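Local coordinates for protein BrkA translocator (Bordetella pertussis, PDB 3QQ2) that forms the outer-membrane β-barrel pore that translocates the passenger domain of BrkA, a protein that inhibits the classical complement pathway, at residues R31-N36 with N271-F276. The protein carries 1 engineered substitution. Residues are numbered along the deposited sequence; the frame is centred on the assembly and turned at random.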
loop_
_atom_site.group_PDB
_atom_site.type_symbol
_atom_site.label_atom_id
_atom_site.label_comp_id
_atom_site.label_asym_id
_atom_site.label_seq_id
_atom_site.Cartn_x
_atom_site.Cartn_y
_atom_site.Cartn_z
ATOM N N ARG A 31 16.998 -18.613 11.500
ATOM C CA ARG A 31 15.883 -17.851 12.083
ATOM C C ARG A 31 16.298 -16.531 12.704
ATOM O O ARG A 31 17.057 -16.491 13.676
ATOM C CB ARG A 31 15.049 -18.651 13.088
ATOM C CG ARG A 31 13.761 -17.916 13.466
ATOM C CD ARG A 31 12.910 -18.704 14.449
ATOM N NE ARG A 31 11.664 -18.017 14.765
ATOM C CZ ARG A 31 10.679 -17.823 13.889
ATOM N NH1 ARG A 31 9.570 -17.181 14.252
ATOM N NH2 ARG A 31 10.801 -18.260 12.638
ATOM N N GLN A 32 15.758 -15.447 12.164
ATOM C CA GLN A 32 16.018 -14.141 12.735
ATOM C C GLN A 32 14.841 -13.696 13.561
ATOM O O GLN A 32 13.696 -13.850 13.142
ATOM C CB GLN A 32 16.370 -13.141 11.644
ATOM C CG GLN A 32 17.741 -13.454 11.056
ATOM C CD GLN A 32 17.969 -12.917 9.660
ATOM O OE1 GLN A 32 18.016 -11.697 9.439
ATOM N NE2 GLN A 32 18.156 -13.829 8.708
ATOM N N GLN A 33 15.140 -13.217 14.768
ATOM C CA GLN A 33 14.196 -12.472 15.598
ATOM C C GLN A 33 14.698 -11.045 15.617
ATOM O O GLN A 33 15.558 -10.691 16.425
ATOM C CB GLN A 33 14.166 -12.989 17.032
ATOM C CG GLN A 33 13.761 -14.429 17.203
ATOM C CD GLN A 33 13.956 -14.911 18.627
ATOM O OE1 GLN A 33 15.050 -14.820 19.200
ATOM N NE2 GLN A 33 12.889 -15.430 19.209
ATOM N N ILE A 34 14.195 -10.236 14.692
ATOM C CA ILE A 34 14.543 -8.824 14.655
ATOM C C ILE A 34 13.476 -8.025 15.409
ATOM O O ILE A 34 12.276 -8.282 15.297
ATOM C CB ILE A 34 14.935 -8.336 13.213
ATOM C CG1 ILE A 34 14.240 -7.027 12.812
ATOM C CG2 ILE A 34 14.713 -9.434 12.179
ATOM C CD1 ILE A 34 15.007 -5.766 13.243
ATOM N N SER A 35 13.957 -7.079 16.210
ATOM C CA SER A 35 13.197 -6.501 17.307
ATOM C C SER A 35 12.987 -5.024 17.114
ATOM O O SER A 35 13.732 -4.386 16.356
ATOM C CB SER A 35 13.935 -6.732 18.612
ATOM O OG SER A 35 13.006 -6.880 19.657
ATOM N N ASN A 36 11.984 -4.495 17.827
ATOM C CA ASN A 36 11.453 -3.119 17.642
ATOM C C ASN A 36 12.469 -1.950 17.660
ATOM O O ASN A 36 12.456 -1.095 18.565
ATOM C CB ASN A 36 10.207 -2.831 18.529
ATOM C CG ASN A 36 10.113 -3.737 19.774
ATOM O OD1 ASN A 36 10.128 -3.256 20.912
ATOM N ND2 ASN A 36 9.989 -5.046 19.553
ATOM N N ASN A 271 18.580 -10.936 16.518
ATOM C CA ASN A 271 18.653 -12.116 17.397
ATOM C C ASN A 271 18.405 -13.434 16.682
ATOM O O ASN A 271 17.273 -13.744 16.323
ATOM C CB ASN A 271 17.716 -11.992 18.588
ATOM C CG ASN A 271 18.460 -11.871 19.877
ATOM O OD1 ASN A 271 18.545 -10.793 20.448
ATOM N ND2 ASN A 271 19.041 -12.983 20.341
ATOM N N ILE A 272 19.465 -14.214 16.488
ATOM C CA ILE A 272 19.416 -15.388 15.620
ATOM C C ILE A 272 19.496 -16.686 16.434
ATOM O O ILE A 272 20.562 -17.266 16.583
ATOM C CB ILE A 272 20.542 -15.325 14.578
ATOM C CG1 ILE A 272 20.364 -14.088 13.695
ATOM C CG2 ILE A 272 20.582 -16.590 13.776
ATOM C CD1 ILE A 272 21.610 -13.595 13.011
ATOM N N PRO A 273 18.355 -17.156 16.961
ATOM C CA PRO A 273 18.421 -18.311 17.843
ATOM C C PRO A 273 19.065 -19.512 17.188
ATOM O O PRO A 273 19.598 -20.361 17.908
ATOM C CB PRO A 273 16.955 -18.605 18.140
ATOM C CG PRO A 273 16.290 -17.305 17.971
ATOM C CD PRO A 273 16.974 -16.673 16.811
ATOM N N TRP A 274 19.007 -19.592 15.850
ATOM C CA TRP A 274 19.666 -20.670 15.096
ATOM C C TRP A 274 19.900 -20.387 13.635
ATOM O O TRP A 274 19.105 -19.749 12.988
ATOM C CB TRP A 274 18.949 -22.013 15.250
ATOM C CG TRP A 274 17.505 -21.993 14.984
ATOM C CD1 TRP A 274 16.508 -21.884 15.905
ATOM C CD2 TRP A 274 16.867 -22.128 13.710
ATOM N NE1 TRP A 274 15.275 -21.916 15.282
ATOM C CE2 TRP A 274 15.468 -22.065 13.934
ATOM C CE3 TRP A 274 17.337 -22.284 12.396
ATOM C CZ2 TRP A 274 14.540 -22.154 12.899
ATOM C CZ3 TRP A 274 16.408 -22.361 11.361
ATOM C CH2 TRP A 274 15.026 -22.300 11.623
ATOM N N SER A 275 21.006 -20.903 13.122
ATOM C CA SER A 275 21.396 -20.707 11.752
ATOM C C SER A 275 22.260 -21.896 11.354
ATOM O O SER A 275 23.395 -22.037 11.835
ATOM C CB SER A 275 22.188 -19.407 11.634
ATOM O OG SER A 275 22.966 -19.355 10.440
ATOM N N PHE A 276 21.714 -22.746 10.482
ATOM C CA PHE A 276 22.385 -23.960 9.997
ATOM C C PHE A 276 22.857 -23.804 8.559
ATOM O O PHE A 276 22.180 -23.186 7.752
ATOM C CB PHE A 276 21.440 -25.156 10.083
ATOM C CG PHE A 276 20.812 -25.345 11.441
ATOM C CD1 PHE A 276 19.460 -25.061 11.647
ATOM C CD2 PHE A 276 21.569 -25.809 12.528
ATOM C CE1 PHE A 276 18.863 -25.232 12.922
ATOM C CE2 PHE A 276 20.982 -25.989 13.810
ATOM C CZ PHE A 276 19.632 -25.702 14.005
#
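The carbonyl oxygen of W274 is gripped by one backbone hydrogen bond, from the N-H of R31: R31 N lies 2.8 Å from W274 O and almost on the C=O axis. This bond belongs to the seam of the autotransporter β-barrel, where the first strand, 21-34, meets the last, 271-282, antiparallel and closes the cylinder. A separate backbone hydrogen bond joins Q33 N to N271 O at 2.7 Å, but here the donor sits above the carbonyl plane.

Between these two bonds strand 271-282 advances three residues while strand 21-34 advances two, and the extra one is taken up where the chain bends sharply at P273. Proline suits the place because it has no N-H to offer and its ring favours a kinked chain; its CD faces the carbonyl of R31, which also receives a CA-H...O contact from I272 (I272 CA to R31 O 3.2 Å). The extended chain of Q33 lies slantwise over the pyrrolidine, its amide against P273 CG. I272 and Q32 run alongside each other, methylene to methylene, and I272 also packs on A265 of strand 256-267, so the aliphatic residue takes the buried position.

The indole of W274, its CG wedged between N and C (chi1 51°), receives R31 CB over one face in a CH-π contact, 3.7 Å from the six-membered ring centroid. Arginine offers a long aliphatic stem before its charge: CG is anti to the backbone N, and the chain runs straight to NE, carrying the guanidinium away from the indole, toward strand 42-57, where R31 NH1 makes a long, weak ion pair with D43 OD1.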